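Side-chain contacts in indole-3-acetic acid-amido synthetase GH3.15 (Arabidopsis thaliana, PDB 6E1Q), which joins the auxin precursor indole-3-butyric acid to glutamine and possibly cysteine at the expense of ATP, and likewise conjugates the herbicide 2,4-DB to glutamine: residues S197-L202 with D248-A253; C278-W283 with L287-P292; D443-V448 with T557-T562; T506-L511 with K517-D522; L546-S551 with N563-K568. All blocks are in the same frame, centred on the assembly; numbering follows the deposited sequence.

Overall arrangement
The chain passes through the five contacts in two groups. Contacts 1 and 2, one after the other in the GH3 N-terminal domain, have centres about 22 Å apart and meet where Leu202 of helix 194-207 packs on Trp291. Contacts 3, 4 and 5 belong to the C-terminal domain. Contact 3, from helix 441-452 to the loop before helix 564-571, touches both others: contact 4 is nested within the loop it closes, about 16 Å away between centres, while the segments of contact 5 alternate with its own along the chain, the centres about 17 Å apart. Contacts 1 and 4 are about 51 Å apart between centres, so the set covers both the N-terminal and the C-terminal part of this adenylating ligase.

Contact 1: residues S197-L202 with D248-A253; sequences SMYCQL and DWITDA
Tyr199 OH is gripped from beyond the two segments by Asn240 OD1 and, more weakly, by Ser247 OG, and these bonds pin the far end of a ring that packs against Trp249 and Ile250. With its CG anti to the backbone N (chi1 -175°), the phenol leaves helix 194-207 toward the loop that follows helix 220-243. Trp249 meets it in a T-shaped, edge-to-face stack: the planes stand at 71° and the centroids of the tyrosine ring and the indole six-membered ring are 5.2 Å apart. Trp249 CZ2 lies over one face, off toward the rim, 3.7 Å from Tyr199 CD2. The indole nitrogen is engaged elsewhere, Trp249 NE1 being hydrogen-bonded to Glu236 OE1. Ile250 arrives obliquely, and its CD1 fits tightly, 3.3 Å from Tyr199 CD1. The other branch of the isoleucine, CG2, rests 3.8 Å from Cys200 SG, the sulfur that closes a disulfide with Cys255. Were an alanine to stand in for Tyr199, the edge of Trp249 would probably lose the face it packs on and Asn240 OD1 its hydroxyl partner. Between these side chains the chemistry is thus wholly apolar, while the polar ends of both rings turn to helix 220-243; packing holds the loop on helix 194-207, and the disulfide ties on helix 253-258, which follows it.

Contact 2: residues C278-W283 with L287-P292; sequences CSKTSW and LKRLWP
Arg289 reaches from helix 286-290 to the turn formed by Lys280, Ser282 and Trp283. Its CB points at that turn, and CG stands anti to the carbonyl carbon (chi1 -64°). The aliphatic part stays nearly straight through CG and CD, then bends at chi3 (-80°), which swings the guanidinium across the turn. From there the two terminal nitrogens part company. Arg289 NH1 passes 4.1 Å from Lys280 CD, the two long side chains crossing at a slant, and makes a salt bridge with Glu277 OE2 just before the turn. The same carboxylate oxygen also pairs with Lys280 NZ, so the two positive ends, 4.3 Å apart from Lys280 NZ to Arg289 NH1, share one negative group. Arg289 NH2 comes to the backbone instead: Trp283 CA lies at the guanidinium edge, 3.6 Å from that nitrogen. Ser282 O is 3.2 Å from Arg289 NH2, but the angle is too poor for a hydrogen bond, and the nitrogen bonds to Glu284 O.

The turn is braced from within by Trp283 NE1, which donates to Cys278 O over 3.1 Å with a bent N-H...O angle of 137°. At the buried end, Cys278 SG touches Leu290 CD2 at 4.0 Å, an apolar pair whose members also pack on helix 220-243 through Trp234 and Leu230. The contact therefore grades from a greasy inner end to a charged outer one, where Glu277 probably offsets the charges of Lys280 and Arg289 and ties the short helix to the end of helix 268-278.

Contact 3: residues D443-V448 with T557-T562; sequences DLLKAV and TPRSVT
Two neighbouring leucines on helix 441-452 use different first torsions to reach Arg559: in Leu444, CG is anti to the backbone N (chi1 176°), whereas in Leu445 it is anti to the carbonyl carbon (chi1 -74°). Arg559 answers with an early bend at chi2 (-44°), after which its chain runs straight out to the guanidinium. The bend carries its NE to the second leucine, and Leu445 CD2 lies 3.7 Å from Arg559 NE, approaching the guanidinium obliquely, with the two side chains crossing at about a right angle. Leu444 CD2 packs instead on the backbone, 3.8 Å from Arg559 O. Neither touch is a hydrogen bond; the methyl groups simply cover polar atoms that bond elsewhere. Arg559 O accepts from Ser467 OG on strand 461-470. Arg559 NE bonds to Thr304 OG1, while NH1 makes a salt bridge with Asp464 OD1 and a hydrogen bond to Phe465 O, and the ring of Phe465 takes part in a cation-pi interaction with the same arginine. The loop before helix 564-571 is thus tied both to a strand of the C-terminal domain and to Thr304 in the N-terminal part of the enzyme. A buried guanidinium is flanked by one methyl of Leu445; because Asp464 probably balances its charge and Thr304 takes up NE, that methyl can pack there without costing the arginine a polar partner.

Contact 4: residues T506-L511 with K517-D522; sequences TVEESL and KGRKND
The carboxylate of Glu508 and the guanidinium of Arg519 lie nearly in one plane, 22° apart, and meet edge to edge. This is a bidentate, side-on salt bridge between successive helices, 497-510 and 513-522, in the C-terminal domain. Each oxygen takes one nitrogen on its syn side. Arg519 NH2 donates to Glu508 OE1 over 3.0 Å, almost straight at 164° and with the oxygen in the guanidinium plane. Arg519 NE donates to Glu508 OE2 over 2.7 Å, a shorter but more bent bond at 149°, tilted a little out of both planes.

Glu508 reaches out with an extended chain. Arg519 instead folds at chi2 and again at chi3, and this double bend turns the NE side of its guanidinium, rather than the far end, toward the acid; the two side chains cross at about a right angle. The carboxylate is buried and has further partners: Tyr515 OH bonds to OE2 and Ser580 OG to OE1. Several bonds thus fix its rotation, and the positive charge alongside probably keeps it ionised. A methionine in place of Arg519 would probably leave both oxygens of Glu508 without their charged mate, a costly loss for a buried acid.

The arginine itself sits in a wider pi-type turn of helix 513-522, at 518-522. There Lys517 O accepts from two backbone donors, Asn521 N and Asp522 N, which approach from opposite faces of the carbonyl plane, each at 2.8 Å.

Contact 5: residues L546-S551 with N563-K568; sequences LSRGSS and NEEALK
Arg548 and Asn563 come at each other from opposite directions, while Glu565 crosses the arginine at about a right angle. The flat groups are turned well apart: guanidinium and carboxylate planes stand 83° from each other, guanidinium and amide planes 64°. Arg548 reaches over with a bend at chi3 (43°), which places its terminal nitrogens near both partners. Arg548 NH1 lies 3.3 Å from Glu565 OE2, and 3.6 Å from Glu565 OE1, a salt bridge without a hydrogen bond, consistent with the steep turn of the planes. Arg548 NH2 is 3.3 Å from Asn563 ND2, but both are donors and cannot bond to each other.

The capping role of OD1 probably explains why ND2 is the amide atom that faces the arginine. Asn563 is the N-cap of helix 564-571: its OD1 accepts from Ala566 N at 3.0 Å, on a lone pair in the carbonyl plane, and weakly from Glu565 N. On the other side, helix 537-547 ends in a Schellman motif with Gly549 as the C-prime residue, and Arg548 stands just before that glycine. Phe544 of the same helix packs against both Asn563 and Glu565. The contact joins the end of one helix to the start of the next at the surface of the C-terminal domain, where a salt bridge with solvent nearby, lacking hydrogen-bond geometry, is probably a modest tie beside the firm cap.

Contact 1: residues S197-L202 with D248-A253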
# COMPACT_ATOMS: atom_id res chain seq x y z
N SER A 197 18.99 9.26 -4.22
CA SER A 197 18.48 7.94 -4.54
C SER A 197 17.40 8.01 -5.63
O SER A 197 17.43 7.23 -6.59
CB SER A 197 17.94 7.26 -3.27
OG SER A 197 16.84 8.00 -2.75
N MET A 198 16.45 8.95 -5.50
CA MET A 198 15.45 9.09 -6.56
C MET A 198 16.10 9.47 -7.89
O MET A 198 15.69 9.00 -8.96
CB MET A 198 14.41 10.14 -6.15
CG MET A 198 13.41 10.47 -7.27
SD MET A 198 12.28 9.08 -7.57
CE MET A 198 11.10 9.35 -6.23
N TYR A 199 17.14 10.31 -7.84
CA TYR A 199 17.81 10.74 -9.07
C TYR A 199 18.46 9.55 -9.77
O TYR A 199 18.29 9.36 -10.98
CB TYR A 199 18.82 11.85 -8.75
CG TYR A 199 19.50 12.45 -9.98
CD1 TYR A 199 20.59 11.83 -10.58
CD2 TYR A 199 19.02 13.64 -10.56
CE1 TYR A 199 21.20 12.38 -11.71
CE2 TYR A 199 19.63 14.19 -11.68
CZ TYR A 199 20.72 13.55 -12.26
OH TYR A 199 21.34 14.09 -13.37
N CYS A 200 19.20 8.72 -9.03
CA CYS A 200 19.92 7.63 -9.68
C CYS A 200 18.97 6.57 -10.21
O CYS A 200 19.19 6.00 -11.29
CB CYS A 200 20.91 7.00 -8.70
SG CYS A 200 22.24 8.14 -8.23
N GLN A 201 17.91 6.29 -9.45
CA GLN A 201 16.92 5.30 -9.87
C GLN A 201 16.20 5.73 -11.14
O GLN A 201 15.93 4.91 -12.03
CB GLN A 201 15.97 5.07 -8.70
CG GLN A 201 14.52 4.86 -8.99
CD GLN A 201 13.82 4.19 -7.81
OE1 GLN A 201 14.02 3.01 -7.55
NE2 GLN A 201 13.04 4.97 -7.06
N LEU A 202 15.88 7.02 -11.26
CA LEU A 202 15.24 7.50 -12.49
C LEU A 202 16.23 7.54 -13.65
O LEU A 202 15.89 7.20 -14.79
CB LEU A 202 14.61 8.88 -12.24
CG LEU A 202 13.20 8.88 -11.62
CD1 LEU A 202 12.79 10.29 -11.17
CD2 LEU A 202 12.16 8.35 -12.61
N ASP A 248 28.02 15.72 -10.66
CA ASP A 248 29.01 15.52 -9.60
C ASP A 248 28.47 15.77 -8.20
O ASP A 248 29.19 15.49 -7.23
CB ASP A 248 30.26 16.37 -9.86
CG ASP A 248 29.99 17.87 -9.84
OD1 ASP A 248 28.81 18.28 -9.82
OD2 ASP A 248 30.98 18.64 -9.85
N TRP A 249 27.24 16.26 -8.04
CA TRP A 249 26.65 16.37 -6.71
C TRP A 249 26.13 15.03 -6.18
O TRP A 249 25.68 14.97 -5.03
CB TRP A 249 25.50 17.39 -6.68
CG TRP A 249 24.29 16.99 -7.51
CD1 TRP A 249 24.05 17.31 -8.83
CD2 TRP A 249 23.15 16.23 -7.08
NE1 TRP A 249 22.84 16.79 -9.23
CE2 TRP A 249 22.27 16.13 -8.18
CE3 TRP A 249 22.79 15.62 -5.87
CZ2 TRP A 249 21.06 15.43 -8.10
CZ3 TRP A 249 21.60 14.94 -5.80
CH2 TRP A 249 20.74 14.86 -6.91
N ILE A 250 26.17 13.97 -6.97
CA ILE A 250 25.86 12.64 -6.46
C ILE A 250 27.15 12.09 -5.86
O ILE A 250 28.09 11.77 -6.58
CB ILE A 250 25.29 11.74 -7.56
CG1 ILE A 250 23.91 12.26 -7.92
CG2 ILE A 250 25.14 10.28 -7.09
CD1 ILE A 250 23.65 12.18 -9.36
N THR A 251 27.20 12.06 -4.53
CA THR A 251 28.36 11.59 -3.78
C THR A 251 28.15 10.21 -3.18
O THR A 251 29.12 9.61 -2.71
CB THR A 251 28.69 12.57 -2.65
OG1 THR A 251 27.50 12.84 -1.90
CG2 THR A 251 29.21 13.88 -3.23
N ASP A 252 26.92 9.70 -3.19
CA ASP A 252 26.64 8.40 -2.60
C ASP A 252 27.41 7.30 -3.31
O ASP A 252 27.30 7.14 -4.53
CB ASP A 252 25.15 8.11 -2.68
CG ASP A 252 24.83 6.71 -2.22
OD1 ASP A 252 24.69 6.50 -1.00
OD2 ASP A 252 24.79 5.82 -3.09
N ALA A 253 28.16 6.51 -2.53
CA ALA A 253 29.11 5.57 -3.12
C ALA A 253 28.42 4.45 -3.90
O ALA A 253 28.96 3.98 -4.91
CB ALA A 253 30.00 4.98 -2.02

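Contact 2: residues C278-W283 with L287-P292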
# COMPACT_ATOMS: atom_id res chain seq x y z
N CYS A 278 9.57 14.98 -22.55
CA CYS A 278 9.41 15.76 -21.33
C CYS A 278 9.13 17.23 -21.61
O CYS A 278 8.54 17.91 -20.76
CB CYS A 278 10.66 15.64 -20.45
SG CYS A 278 10.95 14.02 -19.72
N SER A 279 9.52 17.74 -22.77
CA SER A 279 9.33 19.16 -23.06
C SER A 279 7.92 19.51 -23.51
O SER A 279 7.61 20.69 -23.65
CB SER A 279 10.34 19.61 -24.11
OG SER A 279 10.14 18.92 -25.32
N LYS A 280 7.04 18.52 -23.72
CA LYS A 280 5.66 18.82 -24.07
C LYS A 280 4.92 19.46 -22.90
O LYS A 280 5.18 19.17 -21.73
CB LYS A 280 4.95 17.54 -24.55
CG LYS A 280 5.71 16.84 -25.68
CD LYS A 280 4.87 15.86 -26.49
CE LYS A 280 5.75 15.06 -27.46
NZ LYS A 280 5.24 13.68 -27.71
N THR A 281 3.98 20.36 -23.23
CA THR A 281 3.25 21.12 -22.21
C THR A 281 2.45 20.22 -21.29
O THR A 281 2.53 20.33 -20.06
CB THR A 281 2.29 22.12 -22.87
OG1 THR A 281 2.91 22.69 -24.03
CG2 THR A 281 1.92 23.20 -21.89
N SER A 282 1.63 19.35 -21.86
CA SER A 282 0.84 18.42 -21.07
C SER A 282 1.66 17.17 -20.77
O SER A 282 2.21 16.55 -21.68
CB SER A 282 -0.43 18.03 -21.82
OG SER A 282 -1.19 17.14 -21.03
N TRP A 283 1.72 16.80 -19.49
CA TRP A 283 2.34 15.55 -19.11
C TRP A 283 1.34 14.39 -19.09
O TRP A 283 1.62 13.35 -18.47
CB TRP A 283 3.04 15.71 -17.76
CG TRP A 283 4.45 16.22 -17.97
CD1 TRP A 283 4.84 17.17 -18.87
CD2 TRP A 283 5.64 15.77 -17.31
NE1 TRP A 283 6.20 17.35 -18.80
CE2 TRP A 283 6.71 16.51 -17.85
CE3 TRP A 283 5.90 14.84 -16.32
CZ2 TRP A 283 8.03 16.33 -17.43
CZ3 TRP A 283 7.21 14.66 -15.90
CH2 TRP A 283 8.26 15.40 -16.45
N LEU A 287 3.90 8.59 -18.47
CA LEU A 287 4.49 7.31 -18.07
C LEU A 287 4.64 6.38 -19.25
O LEU A 287 5.68 5.73 -19.42
CB LEU A 287 3.67 6.65 -16.97
CG LEU A 287 3.76 7.34 -15.61
CD1 LEU A 287 2.93 6.55 -14.57
CD2 LEU A 287 5.23 7.50 -15.19
N LYS A 288 3.61 6.31 -20.11
CA LYS A 288 3.73 5.50 -21.31
C LYS A 288 4.73 6.11 -22.28
O LYS A 288 5.45 5.39 -22.98
CB LYS A 288 2.38 5.34 -22.01
CG LYS A 288 2.33 4.09 -22.88
CD LYS A 288 1.62 4.33 -24.19
CE LYS A 288 0.99 3.03 -24.69
NZ LYS A 288 1.90 1.85 -24.56
N ARG A 289 4.77 7.44 -22.37
CA ARG A 289 5.68 8.05 -23.33
C ARG A 289 7.13 7.84 -22.92
O ARG A 289 8.00 7.65 -23.78
CB ARG A 289 5.35 9.54 -23.51
CG ARG A 289 3.97 9.70 -24.10
CD ARG A 289 3.67 11.11 -24.54
NE ARG A 289 3.29 11.97 -23.43
CZ ARG A 289 4.07 12.95 -22.96
NH1 ARG A 289 5.27 13.16 -23.49
NH2 ARG A 289 3.64 13.71 -21.95
N LEU A 290 7.41 7.85 -21.62
CA LEU A 290 8.77 7.61 -21.15
C LEU A 290 9.13 6.13 -21.21
O LEU A 290 10.28 5.78 -21.51
CB LEU A 290 8.94 8.15 -19.73
CG LEU A 290 8.94 9.67 -19.63
CD1 LEU A 290 9.22 10.10 -18.21
CD2 LEU A 290 9.98 10.28 -20.57
N TRP A 291 8.17 5.24 -20.93
CA TRP A 291 8.39 3.80 -20.98
C TRP A 291 7.39 3.19 -21.96
O TRP A 291 6.42 2.54 -21.55
CB TRP A 291 8.34 3.22 -19.56
CG TRP A 291 9.52 3.71 -18.77
CD1 TRP A 291 10.82 3.26 -18.88
CD2 TRP A 291 9.55 4.76 -17.79
NE1 TRP A 291 11.63 3.96 -18.03
CE2 TRP A 291 10.88 4.89 -17.36
CE3 TRP A 291 8.57 5.61 -17.25
CZ2 TRP A 291 11.27 5.83 -16.39
CZ3 TRP A 291 8.96 6.55 -16.29
CH2 TRP A 291 10.30 6.66 -15.87
N PRO A 292 7.62 3.37 -23.27
CA PRO A 292 6.61 2.97 -24.27
C PRO A 292 6.48 1.47 -24.46
O PRO A 292 5.50 1.02 -25.07
CB PRO A 292 7.12 3.65 -25.55
CG PRO A 292 8.60 3.73 -25.36
CD PRO A 292 8.78 4.04 -23.88

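Contact 3: residues D443-V448 with T557-T562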
# COMPACT_ATOMS: atom_id res chain seq x y z
N ASP A 443 -15.63 5.45 5.37
CA ASP A 443 -16.79 6.32 5.14
C ASP A 443 -16.36 7.70 4.65
O ASP A 443 -16.99 8.27 3.75
CB ASP A 443 -17.58 6.46 6.43
CG ASP A 443 -18.25 5.16 6.83
OD1 ASP A 443 -18.79 4.45 5.96
OD2 ASP A 443 -18.27 4.87 8.04
N LEU A 444 -15.32 8.27 5.28
CA LEU A 444 -14.82 9.57 4.85
C LEU A 444 -14.32 9.52 3.40
O LEU A 444 -14.55 10.44 2.62
CB LEU A 444 -13.70 10.05 5.79
CG LEU A 444 -13.03 11.36 5.35
CD1 LEU A 444 -14.07 12.45 5.33
CD2 LEU A 444 -11.87 11.72 6.26
N LEU A 445 -13.64 8.42 3.03
CA LEU A 445 -13.17 8.24 1.66
C LEU A 445 -14.34 8.18 0.67
O LEU A 445 -14.30 8.80 -0.40
CB LEU A 445 -12.32 6.97 1.57
CG LEU A 445 -10.92 7.06 2.19
CD1 LEU A 445 -10.29 5.67 2.40
CD2 LEU A 445 -9.99 7.89 1.29
N LYS A 446 -15.39 7.43 1.01
CA LYS A 446 -16.52 7.36 0.09
C LYS A 446 -17.22 8.71 -0.00
O LYS A 446 -17.65 9.12 -1.09
CB LYS A 446 -17.51 6.27 0.52
CG LYS A 446 -18.77 6.29 -0.35
CD LYS A 446 -19.58 5.00 -0.30
CE LYS A 446 -20.69 5.04 -1.36
NZ LYS A 446 -21.66 6.17 -1.14
N ALA A 447 -17.33 9.43 1.13
CA ALA A 447 -17.95 10.75 1.12
C ALA A 447 -17.19 11.71 0.20
O ALA A 447 -17.80 12.43 -0.59
CB ALA A 447 -17.99 11.31 2.54
N VAL A 448 -15.86 11.73 0.31
CA VAL A 448 -15.03 12.62 -0.50
C VAL A 448 -15.08 12.21 -1.97
O VAL A 448 -15.13 13.06 -2.87
CB VAL A 448 -13.59 12.63 0.04
CG1 VAL A 448 -12.62 13.18 -0.99
CG2 VAL A 448 -13.51 13.43 1.34
N THR A 557 -0.51 9.65 2.56
CA THR A 557 -1.18 10.81 3.13
C THR A 557 -2.17 10.36 4.21
O THR A 557 -3.11 9.62 3.90
CB THR A 557 -1.91 11.61 2.05
OG1 THR A 557 -0.95 12.02 1.06
CG2 THR A 557 -2.55 12.84 2.67
N PRO A 558 -1.97 10.74 5.47
CA PRO A 558 -2.96 10.39 6.49
C PRO A 558 -4.26 11.12 6.21
O PRO A 558 -4.25 12.28 5.80
CB PRO A 558 -2.32 10.87 7.80
CG PRO A 558 -1.49 12.05 7.35
CD PRO A 558 -0.98 11.71 5.97
N ARG A 559 -5.38 10.44 6.40
CA ARG A 559 -6.66 11.05 6.07
C ARG A 559 -7.22 11.94 7.18
O ARG A 559 -8.21 12.63 6.96
CB ARG A 559 -7.67 9.97 5.71
CG ARG A 559 -7.28 9.19 4.47
CD ARG A 559 -6.79 10.11 3.37
NE ARG A 559 -6.66 9.40 2.10
CZ ARG A 559 -6.21 9.94 0.97
NH1 ARG A 559 -5.83 11.22 0.93
NH2 ARG A 559 -6.16 9.21 -0.13
N SER A 560 -6.62 11.93 8.36
CA SER A 560 -6.86 13.01 9.31
C SER A 560 -5.57 13.26 10.08
O SER A 560 -4.72 12.38 10.20
CB SER A 560 -8.02 12.70 10.26
OG SER A 560 -7.64 11.73 11.20
N VAL A 561 -5.44 14.48 10.59
CA VAL A 561 -4.22 14.94 11.24
C VAL A 561 -4.59 15.49 12.62
O VAL A 561 -5.55 16.26 12.74
CB VAL A 561 -3.50 16.00 10.40
CG1 VAL A 561 -2.31 16.51 11.14
CG2 VAL A 561 -3.05 15.41 9.07
N THR A 562 -3.82 15.10 13.64
CA THR A 562 -3.92 15.68 14.97
C THR A 562 -2.67 16.40 15.42
O THR A 562 -2.76 17.27 16.30
CB THR A 562 -4.24 14.62 16.04
OG1 THR A 562 -3.41 13.46 15.83
CG2 THR A 562 -5.71 14.22 15.98

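Contact 4: residues T506-L511 with K517-D522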
# COMPACT_ATOMS: atom_id res chain seq x y z
N THR A 506 -22.32 17.42 0.19
CA THR A 506 -22.32 16.06 -0.34
C THR A 506 -21.48 15.14 0.53
O THR A 506 -21.83 13.98 0.72
CB THR A 506 -21.82 16.07 -1.78
OG1 THR A 506 -22.64 16.97 -2.53
CG2 THR A 506 -21.90 14.69 -2.42
N VAL A 507 -20.36 15.65 1.05
CA VAL A 507 -19.62 14.90 2.08
C VAL A 507 -20.53 14.60 3.26
O VAL A 507 -20.62 13.46 3.72
CB VAL A 507 -18.38 15.68 2.55
CG1 VAL A 507 -17.60 14.84 3.57
CG2 VAL A 507 -17.49 16.05 1.40
N GLU A 508 -21.21 15.63 3.78
CA GLU A 508 -22.03 15.45 4.97
C GLU A 508 -23.13 14.44 4.73
O GLU A 508 -23.39 13.58 5.59
CB GLU A 508 -22.65 16.77 5.40
CG GLU A 508 -21.68 17.78 5.93
CD GLU A 508 -22.37 18.81 6.79
OE1 GLU A 508 -23.21 19.56 6.25
OE2 GLU A 508 -22.07 18.85 8.00
N GLU A 509 -23.80 14.53 3.58
CA GLU A 509 -24.90 13.63 3.28
C GLU A 509 -24.42 12.20 3.16
O GLU A 509 -25.23 11.27 3.30
CB GLU A 509 -25.59 14.10 1.99
CG GLU A 509 -26.73 13.24 1.47
CD GLU A 509 -28.04 13.44 2.22
OE1 GLU A 509 -28.10 14.27 3.15
OE2 GLU A 509 -29.03 12.75 1.87
N SER A 510 -23.12 12.00 2.93
CA SER A 510 -22.52 10.68 2.79
C SER A 510 -21.99 10.11 4.10
O SER A 510 -21.57 8.95 4.12
CB SER A 510 -21.37 10.74 1.80
OG SER A 510 -21.82 10.88 0.47
N LEU A 511 -21.96 10.89 5.19
CA LEU A 511 -21.44 10.38 6.44
C LEU A 511 -22.54 9.56 7.13
O LEU A 511 -23.64 9.38 6.59
CB LEU A 511 -20.91 11.52 7.31
CG LEU A 511 -19.79 12.36 6.67
CD1 LEU A 511 -19.44 13.56 7.51
CD2 LEU A 511 -18.53 11.54 6.40
N LYS A 517 -27.49 12.71 12.44
CA LYS A 517 -28.36 13.03 13.56
C LYS A 517 -27.76 14.15 14.41
O LYS A 517 -28.48 15.04 14.87
CB LYS A 517 -28.62 11.78 14.40
CG LYS A 517 -29.61 11.99 15.52
CD LYS A 517 -28.98 12.09 16.89
CE LYS A 517 -29.87 11.40 17.92
NZ LYS A 517 -29.48 11.74 19.31
N GLY A 518 -26.44 14.12 14.60
CA GLY A 518 -25.78 15.22 15.29
C GLY A 518 -26.00 16.56 14.60
O GLY A 518 -26.21 17.58 15.26
N ARG A 519 -25.96 16.57 13.27
CA ARG A 519 -26.14 17.82 12.54
C ARG A 519 -27.59 18.27 12.57
O ARG A 519 -27.89 19.44 12.84
CB ARG A 519 -25.66 17.66 11.10
CG ARG A 519 -24.17 17.91 10.91
CD ARG A 519 -23.92 19.40 10.91
NE ARG A 519 -24.04 19.94 9.57
CZ ARG A 519 -24.70 21.05 9.26
NH1 ARG A 519 -25.29 21.75 10.21
NH2 ARG A 519 -24.75 21.47 8.00
N LYS A 520 -28.51 17.34 12.29
CA LYS A 520 -29.90 17.74 12.07
C LYS A 520 -30.66 17.82 13.38
O LYS A 520 -31.36 18.81 13.64
CB LYS A 520 -30.56 16.76 11.09
CG LYS A 520 -32.08 16.86 11.04
CD LYS A 520 -32.68 15.70 10.27
CE LYS A 520 -34.08 16.04 9.77
NZ LYS A 520 -34.17 17.49 9.45
N ASN A 521 -30.51 16.81 14.23
CA ASN A 521 -31.29 16.71 15.46
C ASN A 521 -30.52 17.22 16.68
O ASN A 521 -30.86 18.26 17.25
CB ASN A 521 -31.72 15.27 15.70
CG ASN A 521 -32.74 15.14 16.79
OD1 ASN A 521 -33.05 16.10 17.48
ND2 ASN A 521 -33.27 13.93 16.96
N ASP A 522 -29.48 16.48 17.08
CA ASP A 522 -28.81 16.71 18.35
C ASP A 522 -28.32 18.15 18.50
O ASP A 522 -28.31 18.69 19.61
CB ASP A 522 -27.64 15.75 18.50
CG ASP A 522 -28.05 14.41 19.03
OD1 ASP A 522 -29.25 14.24 19.33
OD2 ASP A 522 -27.18 13.52 19.13

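Contact 5: residues L546-S551 with N563-K568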
# COMPACT_ATOMS: atom_id res chain seq x y z
N LEU A 546 8.34 13.11 7.01
CA LEU A 546 9.60 12.46 6.66
C LEU A 546 10.74 12.96 7.54
O LEU A 546 11.58 12.18 8.00
CB LEU A 546 9.94 12.73 5.19
CG LEU A 546 8.99 12.19 4.11
CD1 LEU A 546 9.64 12.38 2.75
CD2 LEU A 546 8.66 10.73 4.37
N SER A 547 10.80 14.28 7.74
CA SER A 547 11.79 14.88 8.63
C SER A 547 11.66 14.38 10.07
O SER A 547 12.61 14.51 10.85
CB SER A 547 11.62 16.39 8.57
OG SER A 547 10.59 16.76 9.48
N ARG A 548 10.52 13.79 10.43
CA ARG A 548 10.33 13.26 11.78
C ARG A 548 10.42 11.74 11.84
O ARG A 548 10.02 11.15 12.84
CB ARG A 548 9.00 13.78 12.37
CG ARG A 548 8.92 15.29 12.25
CD ARG A 548 7.57 15.89 12.56
NE ARG A 548 6.92 15.33 13.74
CZ ARG A 548 6.85 15.96 14.92
NH1 ARG A 548 7.44 17.14 15.10
NH2 ARG A 548 6.22 15.38 15.94
N GLY A 549 10.95 11.11 10.80
CA GLY A 549 11.25 9.69 10.84
C GLY A 549 10.31 8.79 10.06
O GLY A 549 10.55 7.58 10.02
N SER A 550 9.26 9.33 9.44
CA SER A 550 8.40 8.50 8.61
C SER A 550 9.18 7.86 7.48
O SER A 550 10.05 8.49 6.87
CB SER A 550 7.23 9.30 8.03
OG SER A 550 6.34 9.68 9.05
N SER A 551 8.87 6.60 7.19
CA SER A 551 9.48 5.90 6.07
C SER A 551 9.02 6.53 4.76
O SER A 551 7.82 6.75 4.55
CB SER A 551 9.13 4.41 6.16
OG SER A 551 9.12 3.77 4.90
N ASN A 563 -1.50 16.07 14.87
CA ASN A 563 -0.26 16.70 15.29
C ASN A 563 -0.30 18.20 14.99
O ASN A 563 -0.61 18.62 13.87
CB ASN A 563 0.93 16.05 14.60
CG ASN A 563 2.23 16.75 14.92
OD1 ASN A 563 2.54 17.79 14.34
ND2 ASN A 563 2.99 16.19 15.86
N GLU A 564 0.04 19.00 16.01
CA GLU A 564 -0.15 20.44 15.92
C GLU A 564 0.77 21.08 14.90
O GLU A 564 0.40 22.10 14.29
CB GLU A 564 0.05 21.08 17.30
CG GLU A 564 -1.13 20.91 18.27
CD GLU A 564 -2.44 21.47 17.73
OE1 GLU A 564 -3.52 21.00 18.16
OE2 GLU A 564 -2.39 22.39 16.89
N GLU A 565 1.97 20.54 14.69
CA GLU A 565 2.85 21.12 13.69
C GLU A 565 2.38 20.78 12.27
O GLU A 565 2.51 21.60 11.36
CB GLU A 565 4.30 20.67 13.90
CG GLU A 565 5.04 21.31 15.08
CD GLU A 565 5.73 20.28 15.96
OE1 GLU A 565 5.03 19.43 16.55
OE2 GLU A 565 6.97 20.30 16.04
N ALA A 566 1.77 19.62 12.08
CA ALA A 566 1.21 19.34 10.76
C ALA A 566 -0.05 20.18 10.51
O ALA A 566 -0.26 20.68 9.40
CB ALA A 566 0.92 17.85 10.63
N LEU A 567 -0.88 20.35 11.55
CA LEU A 567 -2.07 21.20 11.42
C LEU A 567 -1.69 22.62 11.07
O LEU A 567 -2.31 23.26 10.22
CB LEU A 567 -2.87 21.18 12.71
CG LEU A 567 -3.58 19.87 13.02
CD1 LEU A 567 -4.39 20.02 14.29
CD2 LEU A 567 -4.43 19.48 11.84
N LYS A 568 -0.67 23.15 11.74
CA LYS A 568 -0.20 24.49 11.42
C LYS A 568 0.31 24.57 9.98
O LYS A 568 0.18 25.61 9.32
CB LYS A 568 0.86 24.91 12.44
CG LYS A 568 1.46 26.29 12.22
CD LYS A 568 2.39 26.65 13.37
CE LYS A 568 3.77 27.09 12.89
NZ LYS A 568 3.76 27.91 11.62